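Local structure of aminotransferase class I and II (Streptococcus suis 89/1591, 3OP7) at residues D289-I292 against L297-Y300; W61-G64 against F68-S71; E181-V186 against E209-G214; E36-S41 against E46-K51; W132-E135 against G139-P142. The protein probably transfers amino groups between amino acids and keto acids with a covalently held pyridoxal 5'-phosphate cofactor, as in other class I and II aminotransferases. All coordinates share one frame; numbering follows the deposited sequence.

Interaction 1 (D289-I292 against L297-Y300); sequences DQWI and LVSY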
# COMPACT_ATOMS: atom_id res chain seq x y z
N ASP A 289 -8.96 -30.40 -16.59
CA ASP A 289 -9.16 -31.81 -16.15
C ASP A 289 -8.98 -32.82 -17.25
O ASP A 289 -8.31 -33.82 -17.05
CB ASP A 289 -10.55 -32.01 -15.51
CG ASP A 289 -10.63 -31.45 -14.07
OD1 ASP A 289 -9.60 -31.45 -13.35
OD2 ASP A 289 -11.73 -31.01 -13.67
N GLN A 290 -9.63 -32.56 -18.39
CA GLN A 290 -9.52 -33.41 -19.59
C GLN A 290 -8.06 -33.54 -20.04
O GLN A 290 -7.56 -34.65 -20.29
CB GLN A 290 -10.39 -32.80 -20.70
CG GLN A 290 -10.57 -33.67 -21.97
CD GLN A 290 -11.24 -32.90 -23.11
OE1 GLN A 290 -11.23 -31.65 -23.15
NE2 GLN A 290 -11.82 -33.63 -24.05
N TRP A 291 -7.39 -32.39 -20.14
CA TRP A 291 -5.97 -32.33 -20.50
C TRP A 291 -5.05 -33.11 -19.53
O TRP A 291 -4.20 -33.90 -19.96
CB TRP A 291 -5.52 -30.87 -20.56
CG TRP A 291 -4.17 -30.72 -21.13
CD1 TRP A 291 -3.82 -30.76 -22.45
CD2 TRP A 291 -2.96 -30.56 -20.39
NE1 TRP A 291 -2.46 -30.60 -22.58
CE2 TRP A 291 -1.91 -30.49 -21.33
CE3 TRP A 291 -2.67 -30.45 -19.03
CZ2 TRP A 291 -0.58 -30.31 -20.95
CZ3 TRP A 291 -1.34 -30.26 -18.64
CH2 TRP A 291 -0.31 -30.20 -19.61
N ILE A 292 -5.24 -32.90 -18.23
CA ILE A 292 -4.47 -33.64 -17.21
C ILE A 292 -4.64 -35.15 -17.40
O ILE A 292 -3.65 -35.90 -17.35
CB ILE A 292 -4.89 -33.29 -15.76
CG1 ILE A 292 -4.63 -31.81 -15.44
CG2 ILE A 292 -4.14 -34.19 -14.78
CD1 ILE A 292 -3.34 -31.52 -14.69
N LEU A 297 2.40 -37.44 -18.56
CA LEU A 297 3.50 -36.88 -17.76
C LEU A 297 3.03 -35.84 -16.75
O LEU A 297 3.86 -35.21 -16.08
CB LEU A 297 4.57 -36.25 -18.67
CG LEU A 297 5.33 -37.24 -19.57
CD1 LEU A 297 6.44 -36.50 -20.33
CD2 LEU A 297 5.88 -38.43 -18.77
N VAL A 298 1.73 -35.60 -16.66
CA VAL A 298 1.25 -34.61 -15.68
C VAL A 298 0.11 -35.17 -14.88
O VAL A 298 -0.68 -35.95 -15.37
CB VAL A 298 0.79 -33.28 -16.33
CG1 VAL A 298 1.79 -32.83 -17.39
CG2 VAL A 298 -0.59 -33.43 -16.95
N SER A 299 0.02 -34.74 -13.63
CA SER A 299 -1.06 -35.19 -12.76
C SER A 299 -1.22 -34.11 -11.70
O SER A 299 -0.32 -33.27 -11.53
CB SER A 299 -0.75 -36.58 -12.14
OG SER A 299 0.26 -36.47 -11.15
N TYR A 300 -2.37 -34.08 -11.04
CA TYR A 300 -2.53 -33.11 -9.93
C TYR A 300 -3.63 -33.47 -8.94
O TYR A 300 -4.40 -34.43 -9.18
CB TYR A 300 -2.71 -31.70 -10.50
CG TYR A 300 -4.08 -31.25 -11.00
CD1 TYR A 300 -5.07 -32.15 -11.40
CD2 TYR A 300 -4.33 -29.92 -11.19
CE1 TYR A 300 -6.31 -31.69 -11.92
CE2 TYR A 300 -5.55 -29.46 -11.69
CZ TYR A 300 -6.53 -30.33 -12.05
OH TYR A 300 -7.74 -29.88 -12.56
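I292 and V298 bring the C-terminal part of helix 270-294 against strand 298-300, a helix-to-sheet packing at an outer strand of the four-stranded antiparallel sheet in the C-terminal part of the fold. The apolar contacts centre on I292. Its CD1 methyl stands over one face of the Y300 ring, 3.8 Å from the centroid and 13° off the normal, a CH-pi contact. Y300 has CG between its backbone N and carbonyl carbon (chi1 81°), which swings the ring back over this methyl. Beside it, I292 CG2 rests 3.8 Å from S299 CA, against the strand backbone. W291 and V298 cross at about a right angle, V298 CG2 oblique to the indole, 3.7 Å from CZ3. L361 and L364 of helix 354-368 touch W291, and L368 touches V298, so this helix shares in the packing, while V311 of strand 309-313 meets both I292 and V298.

The polar contact lies at the far end of the same tyrosine. D289 and Y300 cross likewise, and one carboxylate oxygen, OD2, is salt-bridged to R302. Y300 OH donates a 2.6 Å hydrogen bond to D289 OD1, which lies in the ring plane at its edge but is met 39° out of the carboxylate plane.

Interaction 2 (W61-G64 against F68-S71); sequences WIEG and FKKS. With EDO (1,2-ethanediol), chain H.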
# COMPACT_ATOMS: atom_id res chain seq x y z
N TRP A 61 -12.86 8.49 1.98
CA TRP A 61 -13.23 7.61 3.06
C TRP A 61 -11.99 6.86 3.53
O TRP A 61 -11.54 5.87 2.92
CB TRP A 61 -14.27 6.59 2.61
CG TRP A 61 -15.59 7.18 2.21
CD1 TRP A 61 -16.07 7.33 0.95
CD2 TRP A 61 -16.59 7.66 3.10
NE1 TRP A 61 -17.33 7.87 1.00
CE2 TRP A 61 -17.67 8.11 2.30
CE3 TRP A 61 -16.67 7.79 4.49
CZ2 TRP A 61 -18.82 8.65 2.84
CZ3 TRP A 61 -17.84 8.34 5.03
CH2 TRP A 61 -18.87 8.75 4.20
N ILE A 62 -11.47 7.28 4.66
CA ILE A 62 -10.23 6.76 5.17
C ILE A 62 -10.34 5.26 5.35
O ILE A 62 -9.40 4.51 5.00
CB ILE A 62 -9.80 7.54 6.47
CG1 ILE A 62 -9.49 8.99 6.13
CG2 ILE A 62 -8.65 6.84 7.17
CD1 ILE A 62 -8.21 9.23 5.27
N GLU A 63 -11.47 4.78 5.86
CA GLU A 63 -11.56 3.37 6.17
C GLU A 63 -12.40 2.58 5.20
O GLU A 63 -12.66 1.43 5.45
CB GLU A 63 -12.13 3.18 7.52
CG GLU A 63 -11.19 3.77 8.56
CD GLU A 63 -11.64 3.55 9.97
OE1 GLU A 63 -12.77 3.13 10.21
OE2 GLU A 63 -10.83 3.82 10.86
N GLY A 64 -12.78 3.23 4.11
CA GLY A 64 -13.79 2.70 3.19
C GLY A 64 -15.16 3.33 3.45
O GLY A 64 -15.51 3.69 4.59
N PHE A 68 -19.40 0.37 1.25
CA PHE A 68 -18.34 -0.66 1.23
C PHE A 68 -18.35 -1.50 2.51
O PHE A 68 -18.42 -2.73 2.48
CB PHE A 68 -16.97 -0.01 1.03
CG PHE A 68 -15.85 -0.97 1.11
CD1 PHE A 68 -15.48 -1.71 -0.00
CD2 PHE A 68 -15.12 -1.12 2.29
CE1 PHE A 68 -14.41 -2.61 0.07
CE2 PHE A 68 -14.03 -2.06 2.38
CZ PHE A 68 -13.69 -2.80 1.26
N LYS A 69 -18.32 -0.83 3.66
CA LYS A 69 -18.29 -1.55 4.93
C LYS A 69 -19.52 -2.39 5.13
O LYS A 69 -19.40 -3.54 5.55
CB LYS A 69 -18.09 -0.61 6.14
CG LYS A 69 -16.75 0.03 6.19
CD LYS A 69 -16.71 0.86 7.50
CE LYS A 69 -15.38 1.48 7.72
NZ LYS A 69 -15.29 2.15 9.10
N LYS A 70 -20.69 -1.85 4.84
CA LYS A 70 -21.93 -2.63 4.98
C LYS A 70 -21.97 -3.83 4.03
O LYS A 70 -22.26 -4.94 4.48
CB LYS A 70 -23.16 -1.78 4.72
CG LYS A 70 -24.51 -2.47 4.94
CD LYS A 70 -24.69 -2.87 6.39
CE LYS A 70 -26.08 -3.39 6.67
NZ LYS A 70 -26.26 -3.81 8.10
N SER A 71 -21.69 -3.61 2.75
CA SER A 71 -21.78 -4.69 1.75
C SER A 71 -20.78 -5.81 2.08
O SER A 71 -21.14 -6.96 2.01
CB SER A 71 -21.51 -4.18 0.34
OG SER A 71 -22.54 -3.29 -0.09
C1 EDO H . -13.62 10.15 6.09
O1 EDO H . -12.92 9.06 6.65
C2 EDO H . -14.69 10.62 7.08
O2 EDO H . -15.19 9.51 7.83
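K69 points CG opposite its carbonyl carbon (chi1 -67°) and runs extended from there, while E63, set the same way at its first torsion (chi1 -64°), also stretches out beyond CG; the two chains thus bring ammonium and carboxylate together. They join a type I beta turn, W61 to G64, to helix 66-73, which begins just beyond it. K69 NZ donates to E63 OE1 at 2.9 Å, a salt bridge that uses the anti lone pair, away from the other oxygen. That other oxygen, OE2, is salt-bridged to R245, so the carboxylate lies between two cations and would probably be kept ionised. The lysine's approach is also close to the backbone: CE comes within 3.5 Å of E63 O.

G64 closes the turn with its N bonded to W61 O, 3.2 Å, and its positive phi (99°) suits a residue without a side chain. The lack of one lets the F68 ring come close, obliquely, with CD2 4.1 Å from G64 CA. F68 is buried, touching I84 and Q86 of strand 84-87 and L267 of helix 257-268. On the turn itself, a 1,2-ethanediol, probably from the crystallisation liquor, accepts a hydrogen bond through O1 from I62 N at 3.0 Å.

Interaction 3 (E181-V186 against E209-G214); sequences EIASEV and EVYDKG. With EDO (1,2-ethanediol), chain K; EDO (1,2-ethanediol), chain J.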
# COMPACT_ATOMS: atom_id res chain seq x y z
N GLU A 181 -10.02 -25.03 17.62
CA GLU A 181 -9.87 -25.60 18.95
C GLU A 181 -8.40 -25.60 19.40
O GLU A 181 -8.12 -25.34 20.57
CB GLU A 181 -10.50 -26.99 19.03
CG GLU A 181 -12.02 -26.92 19.02
CD GLU A 181 -12.69 -28.28 19.01
OE1 GLU A 181 -12.19 -29.20 18.33
OE2 GLU A 181 -13.73 -28.42 19.70
N ILE A 182 -7.47 -25.86 18.47
CA ILE A 182 -6.05 -25.83 18.81
C ILE A 182 -5.57 -24.39 19.13
O ILE A 182 -4.94 -24.16 20.20
CB ILE A 182 -5.17 -26.42 17.70
CG1 ILE A 182 -5.48 -27.90 17.46
CG2 ILE A 182 -3.70 -26.22 18.04
CD1 ILE A 182 -4.89 -28.41 16.09
N ALA A 183 -5.91 -23.42 18.26
CA ALA A 183 -5.56 -22.02 18.46
C ALA A 183 -6.15 -21.48 19.76
O ALA A 183 -5.49 -20.74 20.49
CB ALA A 183 -6.03 -21.12 17.26
N SER A 184 -7.38 -21.90 20.06
CA SER A 184 -8.06 -21.44 21.28
C SER A 184 -7.39 -21.87 22.56
O SER A 184 -7.60 -21.23 23.57
CB SER A 184 -9.51 -21.95 21.33
OG SER A 184 -10.18 -21.36 20.27
N GLU A 185 -6.63 -22.98 22.55
CA GLU A 185 -5.92 -23.37 23.76
C GLU A 185 -4.98 -22.29 24.29
O GLU A 185 -4.71 -22.24 25.51
CB GLU A 185 -5.10 -24.66 23.57
CG GLU A 185 -5.86 -25.94 23.57
CD GLU A 185 -6.59 -26.21 24.88
OE1 GLU A 185 -5.98 -26.65 25.90
OE2 GLU A 185 -7.80 -25.97 24.88
N VAL A 186 -4.45 -21.46 23.39
CA VAL A 186 -3.49 -20.42 23.75
C VAL A 186 -3.94 -19.01 23.40
O VAL A 186 -3.21 -18.04 23.70
CB VAL A 186 -2.10 -20.69 23.12
CG1 VAL A 186 -1.63 -22.10 23.43
CG2 VAL A 186 -2.14 -20.51 21.65
N GLU A 209 -16.05 -16.46 10.93
CA GLU A 209 -17.34 -17.10 11.22
C GLU A 209 -17.21 -18.30 12.17
O GLU A 209 -18.24 -18.82 12.67
CB GLU A 209 -18.02 -17.52 9.89
CG GLU A 209 -18.42 -16.32 9.02
CD GLU A 209 -18.87 -16.68 7.62
OE1 GLU A 209 -18.29 -17.56 6.94
OE2 GLU A 209 -19.80 -15.99 7.14
N VAL A 210 -15.98 -18.76 12.38
CA VAL A 210 -15.74 -19.87 13.30
C VAL A 210 -14.88 -19.53 14.51
O VAL A 210 -14.73 -20.38 15.39
CB VAL A 210 -15.16 -21.11 12.57
CG1 VAL A 210 -16.20 -21.73 11.60
CG2 VAL A 210 -13.88 -20.80 11.85
N TYR A 211 -14.34 -18.32 14.56
CA TYR A 211 -13.41 -17.91 15.64
C TYR A 211 -13.43 -16.43 15.86
O TYR A 211 -13.18 -15.65 14.93
CB TYR A 211 -12.00 -18.35 15.26
CG TYR A 211 -10.92 -18.28 16.33
CD1 TYR A 211 -11.20 -18.53 17.68
CD2 TYR A 211 -9.61 -18.06 15.96
CE1 TYR A 211 -10.19 -18.52 18.64
CE2 TYR A 211 -8.60 -18.01 16.91
CZ TYR A 211 -8.89 -18.26 18.25
OH TYR A 211 -7.91 -18.24 19.18
N ASP A 212 -13.66 -16.02 17.12
CA ASP A 212 -13.62 -14.60 17.52
C ASP A 212 -12.29 -13.96 17.25
O ASP A 212 -12.19 -12.75 16.99
CB ASP A 212 -13.87 -14.40 19.03
CG ASP A 212 -14.04 -12.91 19.41
OD1 ASP A 212 -15.14 -12.40 19.10
OD2 ASP A 212 -13.11 -12.26 20.00
N LYS A 213 -11.22 -14.75 17.38
CA LYS A 213 -9.86 -14.22 17.09
C LYS A 213 -9.37 -14.61 15.67
O LYS A 213 -8.16 -14.64 15.39
CB LYS A 213 -8.89 -14.70 18.18
CG LYS A 213 -8.89 -13.83 19.42
CD LYS A 213 -8.02 -14.46 20.55
CE LYS A 213 -7.18 -13.38 21.22
NZ LYS A 213 -6.52 -13.83 22.50
N GLY A 214 -10.32 -14.89 14.78
CA GLY A 214 -10.04 -15.09 13.37
C GLY A 214 -9.99 -13.72 12.71
O GLY A 214 -10.86 -12.89 12.97
C1 EDO K . -21.68 -18.96 7.99
O1 EDO K . -21.53 -19.35 9.37
C2 EDO K . -20.84 -19.88 7.10
O2 EDO K . -20.30 -19.23 5.93
C1 EDO J . -6.82 -28.98 22.34
O1 EDO J . -8.12 -28.60 21.83
C2 EDO J . -6.43 -30.36 21.82
O2 EDO J . -5.57 -30.33 20.67
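A183, S184 and Y211 link two connecting elements of the large mixed sheet: the C-terminal part of helix 173-184, which leads into strand 189-193, and the type I beta turn Y211-G214, which leads into the parallel neighbouring strand 214-219. This is helix-to-turn packing beside two neighbouring parallel strands of the alpha/beta fold, and one ring carries it. Y211 has CG anti to its backbone N (chi1 -169°), which projects the ring from the turn toward the helix. A183 meets one part of it, its CB methyl 4.0 Å from Y211 CE2. From S184 comes a hydroxyl instead, OG lying 3.3 Å from Y211 CE1, and both approaches to the ring are oblique.

The polar ends find their partners elsewhere. S184 OG is bonded to V180 O, one turn back in its own helix, and Y211 OH to A188 O, in the link between helix and strand, so the tyrosine is fixed at its tip as well as packed along its ring. I190 of strand 189-193 touches both A183 and Y211, and V180 also packs on the tyrosine.

The turn itself folds back on its tyrosine. G214 N bonds to Y211 O at 3.0 Å, K213 NZ reaches G187 O, and the backbone N of K213 stands over the centre of one face of the Y211 ring, 3.7 Å above its plane.

Interaction 4 (E36-S41 against E46-K51); sequences ELFALS and EDFYKK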
# COMPACT_ATOMS: atom_id res chain seq x y z
N GLU A 36 -18.06 -3.67 -18.82
CA GLU A 36 -18.64 -4.96 -18.48
C GLU A 36 -19.27 -4.92 -17.09
O GLU A 36 -20.33 -5.52 -16.86
CB GLU A 36 -17.62 -6.13 -18.57
CG GLU A 36 -18.30 -7.51 -18.61
CD GLU A 36 -17.38 -8.74 -18.64
OE1 GLU A 36 -16.15 -8.61 -18.79
OE2 GLU A 36 -17.95 -9.86 -18.49
N LEU A 37 -18.63 -4.23 -16.14
CA LEU A 37 -19.23 -4.10 -14.81
C LEU A 37 -20.54 -3.31 -14.83
O LEU A 37 -21.52 -3.72 -14.18
CB LEU A 37 -18.28 -3.43 -13.83
CG LEU A 37 -18.76 -3.25 -12.39
CD1 LEU A 37 -19.17 -4.59 -11.71
CD2 LEU A 37 -17.70 -2.47 -11.54
N PHE A 38 -20.61 -2.25 -15.62
CA PHE A 38 -21.86 -1.52 -15.76
C PHE A 38 -22.93 -2.43 -16.34
O PHE A 38 -24.07 -2.43 -15.88
CB PHE A 38 -21.68 -0.31 -16.68
CG PHE A 38 -20.83 0.81 -16.10
CD1 PHE A 38 -20.87 1.12 -14.76
CD2 PHE A 38 -20.08 1.61 -16.94
CE1 PHE A 38 -20.14 2.18 -14.26
CE2 PHE A 38 -19.34 2.67 -16.44
CZ PHE A 38 -19.38 2.95 -15.10
N ALA A 39 -22.56 -3.22 -17.36
CA ALA A 39 -23.52 -4.10 -18.03
C ALA A 39 -24.07 -5.17 -17.10
O ALA A 39 -25.28 -5.38 -17.05
CB ALA A 39 -22.90 -4.74 -19.29
N LEU A 40 -23.21 -5.86 -16.37
CA LEU A 40 -23.71 -6.93 -15.52
C LEU A 40 -24.48 -6.37 -14.29
O LEU A 40 -25.36 -7.05 -13.75
CB LEU A 40 -22.60 -7.93 -15.15
CG LEU A 40 -21.46 -7.46 -14.30
CD1 LEU A 40 -21.99 -7.36 -12.86
CD2 LEU A 40 -20.23 -8.41 -14.38
N SER A 41 -24.20 -5.14 -13.91
CA SER A 41 -24.86 -4.53 -12.77
C SER A 41 -26.14 -3.74 -13.16
O SER A 41 -26.87 -3.32 -12.30
CB SER A 41 -23.88 -3.61 -12.05
OG SER A 41 -23.61 -2.43 -12.79
N GLU A 46 -23.43 7.02 -17.40
CA GLU A 46 -23.48 8.47 -17.26
C GLU A 46 -23.73 8.92 -15.81
O GLU A 46 -23.15 9.92 -15.37
CB GLU A 46 -24.55 9.06 -18.18
CG GLU A 46 -24.36 10.51 -18.54
CD GLU A 46 -25.53 11.06 -19.37
OE1 GLU A 46 -26.12 10.30 -20.19
OE2 GLU A 46 -25.88 12.25 -19.20
N ASP A 47 -24.60 8.21 -15.09
CA ASP A 47 -24.85 8.55 -13.68
C ASP A 47 -23.59 8.31 -12.86
O ASP A 47 -23.27 9.08 -11.94
CB ASP A 47 -25.96 7.69 -13.06
CG ASP A 47 -27.36 7.94 -13.67
OD1 ASP A 47 -27.66 9.01 -14.24
OD2 ASP A 47 -28.18 7.00 -13.55
N PHE A 48 -22.89 7.21 -13.15
CA PHE A 48 -21.69 6.88 -12.42
C PHE A 48 -20.65 7.96 -12.66
O PHE A 48 -20.04 8.44 -11.72
CB PHE A 48 -21.14 5.50 -12.80
CG PHE A 48 -19.88 5.13 -12.08
CD1 PHE A 48 -18.64 5.53 -12.58
CD2 PHE A 48 -19.91 4.32 -10.96
CE1 PHE A 48 -17.47 5.16 -11.94
CE2 PHE A 48 -18.76 3.95 -10.32
CZ PHE A 48 -17.51 4.38 -10.80
N TYR A 49 -20.47 8.37 -13.90
CA TYR A 49 -19.46 9.38 -14.23
C TYR A 49 -19.81 10.75 -13.67
O TYR A 49 -18.91 11.50 -13.29
CB TYR A 49 -19.23 9.48 -15.72
CG TYR A 49 -18.61 8.21 -16.30
CD1 TYR A 49 -17.49 7.63 -15.73
CD2 TYR A 49 -19.15 7.61 -17.44
CE1 TYR A 49 -16.94 6.44 -16.26
CE2 TYR A 49 -18.60 6.48 -17.97
CZ TYR A 49 -17.53 5.89 -17.40
OH TYR A 49 -17.02 4.76 -17.97
N LYS A 50 -21.09 11.07 -13.64
CA LYS A 50 -21.54 12.33 -13.07
C LYS A 50 -21.17 12.38 -11.59
O LYS A 50 -20.66 13.39 -11.13
CB LYS A 50 -23.05 12.53 -13.25
CG LYS A 50 -23.50 13.96 -12.93
CD LYS A 50 -24.86 14.31 -13.61
CE LYS A 50 -25.26 15.79 -13.47
NZ LYS A 50 -26.40 16.15 -14.41
N LYS A 51 -21.42 11.31 -10.86
CA LYS A 51 -21.09 11.27 -9.45
C LYS A 51 -19.57 11.37 -9.28
O LYS A 51 -19.06 12.19 -8.52
CB LYS A 51 -21.60 9.98 -8.82
CG LYS A 51 -21.27 9.82 -7.32
CD LYS A 51 -22.14 8.73 -6.79
CE LYS A 51 -21.77 8.25 -5.42
NZ LYS A 51 -22.63 7.03 -5.17
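Helices 34-41 and 45-53 come together after a short connection, with their backbones well apart: the nearest CA atoms across the two segments, those of F38 and F48, are 9.0 Å from each other. Aromatic side chains fill the interval. F38 has CG anti to its carbonyl carbon (chi1 -69°), which turns its ring toward the second helix, where it presents an edge to two neighbouring residues at once. Against F48 the pair is edge-to-face (T-shaped), with centroids 5.2 Å apart and planes at 63°. F38 CE1 lies over the F48 face, while CZ is 3.7 Å from F48 CD1. Against Y49 the edge-to-face pair is offset, the planes nearly perpendicular at 87°. Here F38 CE2 does the touching, 3.8 Å from Y49 CZ and 3.5 Å from Y49 OH. Y49 CD1 in turn sits at the edge of the F48 ring, so each of the three rings meets the other two.

All three residues are buried, but their surroundings differ. F48 also packs on L261 of helix 257-268. Y49 faces the second subunit: its OH is hydrogen-bonded to Q53 of that subunit, and its ring stacks on Y49 of the same neighbouring chain. The arrangement is an aromatic cluster between two consecutive helices, continued across the dimer interface of this aminotransferase.

Interaction 5 (W132-E135 against G139-P142); sequences WQIE and GWLP. With EDO (1,2-ethanediol), chain F.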
# COMPACT_ATOMS: atom_id res chain seq x y z
N TRP A 132 4.20 -24.87 8.85
CA TRP A 132 3.23 -25.94 8.97
C TRP A 132 3.00 -26.49 7.56
O TRP A 132 2.30 -25.88 6.76
CB TRP A 132 1.97 -25.34 9.58
CG TRP A 132 0.89 -26.35 9.91
CD1 TRP A 132 1.05 -27.69 10.23
CD2 TRP A 132 -0.52 -26.10 10.00
NE1 TRP A 132 -0.16 -28.24 10.50
CE2 TRP A 132 -1.15 -27.31 10.34
CE3 TRP A 132 -1.33 -24.98 9.79
CZ2 TRP A 132 -2.55 -27.42 10.52
CZ3 TRP A 132 -2.71 -25.09 9.96
CH2 TRP A 132 -3.30 -26.27 10.32
N GLN A 133 3.58 -27.66 7.32
CA GLN A 133 3.81 -28.17 5.95
C GLN A 133 2.59 -28.85 5.34
O GLN A 133 2.03 -29.78 5.92
CB GLN A 133 4.98 -29.19 5.92
CG GLN A 133 6.36 -28.60 6.34
CD GLN A 133 7.04 -27.77 5.28
OE1 GLN A 133 6.63 -27.75 4.11
NE2 GLN A 133 8.08 -27.03 5.70
N ILE A 134 2.19 -28.40 4.15
CA ILE A 134 1.11 -29.02 3.42
C ILE A 134 1.61 -30.38 2.94
O ILE A 134 2.83 -30.56 2.70
CB ILE A 134 0.57 -28.16 2.26
CG1 ILE A 134 1.63 -27.96 1.17
CG2 ILE A 134 0.04 -26.76 2.80
CD1 ILE A 134 1.20 -26.95 0.06
N GLU A 135 0.67 -31.33 2.82
CA GLU A 135 0.97 -32.69 2.47
C GLU A 135 0.15 -33.17 1.26
O GLU A 135 -1.07 -33.36 1.31
CB GLU A 135 0.76 -33.62 3.67
CG GLU A 135 1.93 -33.49 4.68
CD GLU A 135 1.65 -34.07 6.07
OE1 GLU A 135 0.70 -34.86 6.20
OE2 GLU A 135 2.36 -33.68 7.02
N GLY A 139 -4.29 -34.37 0.30
CA GLY A 139 -5.07 -33.34 -0.39
C GLY A 139 -4.50 -31.94 -0.25
O GLY A 139 -5.24 -30.93 -0.33
N TRP A 140 -3.18 -31.88 -0.11
CA TRP A 140 -2.43 -30.64 0.09
C TRP A 140 -2.79 -29.90 1.39
O TRP A 140 -2.53 -28.73 1.52
CB TRP A 140 -2.55 -29.64 -1.09
CG TRP A 140 -1.77 -30.02 -2.35
CD1 TRP A 140 -2.28 -30.24 -3.59
CD2 TRP A 140 -0.35 -30.18 -2.48
NE1 TRP A 140 -1.27 -30.52 -4.49
CE2 TRP A 140 -0.08 -30.50 -3.83
CE3 TRP A 140 0.72 -30.07 -1.59
CZ2 TRP A 140 1.22 -30.71 -4.31
CZ3 TRP A 140 2.01 -30.27 -2.06
CH2 TRP A 140 2.25 -30.63 -3.41
N LEU A 141 -3.45 -30.59 2.32
CA LEU A 141 -3.68 -30.00 3.60
C LEU A 141 -2.53 -30.34 4.55
O LEU A 141 -1.92 -31.42 4.47
CB LEU A 141 -4.99 -30.45 4.20
CG LEU A 141 -6.26 -30.12 3.43
CD1 LEU A 141 -7.42 -30.90 4.05
CD2 LEU A 141 -6.46 -28.60 3.34
N PRO A 142 -2.26 -29.45 5.50
CA PRO A 142 -1.24 -29.77 6.52
C PRO A 142 -1.85 -30.61 7.60
O PRO A 142 -3.06 -30.84 7.58
CB PRO A 142 -0.88 -28.40 7.07
CG PRO A 142 -2.20 -27.71 7.06
CD PRO A 142 -2.88 -28.14 5.79
C1 EDO F . -9.99 -29.86 -0.56
O1 EDO F . -9.44 -28.90 -1.49
C2 EDO F . -8.90 -30.56 0.25
O2 EDO F . -7.94 -31.22 -0.61
O HOH W 1 -1.94 -33.53 6.13
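P142 stands tilted over one face of the W132 indole, meeting it with its CB-CG edge: CG is 3.5 Å from the centroid of the six-membered ring and only 12° off the normal, a CH-pi contact, and CB sits over the NE1-CE2 bond, 3.5 Å from CE2. At the indole edge NE1 is bonded to D143 O, which fixes the rotation of the ring. The second indole, W140, is met obliquely by I134, with CD1 3.6 Å from W140 CE3, and stands edge-to-face with Y345.

The backbones run roughly antiparallel but are only loosely bonded. E135 N donates to L141 O at 3.1 Å, bent to 141° and from above the carbonyl plane. In the other direction W140 N gives a weak bond to E135 O. P142, which has no N-H to offer, instead brings its CA within 3.3 Å of Q133 O, a CA-H...O contact. Packing is close where I134 CB lies 3.2 Å from W140 O.

A water lies within hydrogen-bonding distance of both E135 OE1 (3.0 Å) and L141 O (2.7 Å). E135 OE2 is salt-bridged to K146, while Q133 OE1 and I134 O both bond R342. G139 and W140 both have positive phi, turning the chain back toward P142. Together these contacts form a short beta hairpin, strands 128-135 and 141-142, which finishes one edge of the large mixed sheet within this chain.

How the interactions relate
From the N terminus the contacts follow one another in series, none nesting in or crossing another. Interaction 4 closes the short connection between helices 34-41 and 45-53, at the dimer interface. Interaction 2, about 19 Å away centre to centre, joins a turn to the next helix, 66-73. Interaction 5 closes the hairpin at one edge of the large mixed sheet, and interaction 3 spans a longer loop containing strand 189-193 of that sheet; their nearest atoms are about 6 Å apart. The cofactor-bearing K222 follows. Interaction 1 comes last, where the long helix 270-294 turns into the four-stranded antiparallel sheet, about 6 Å from interaction 5 at the nearest atoms.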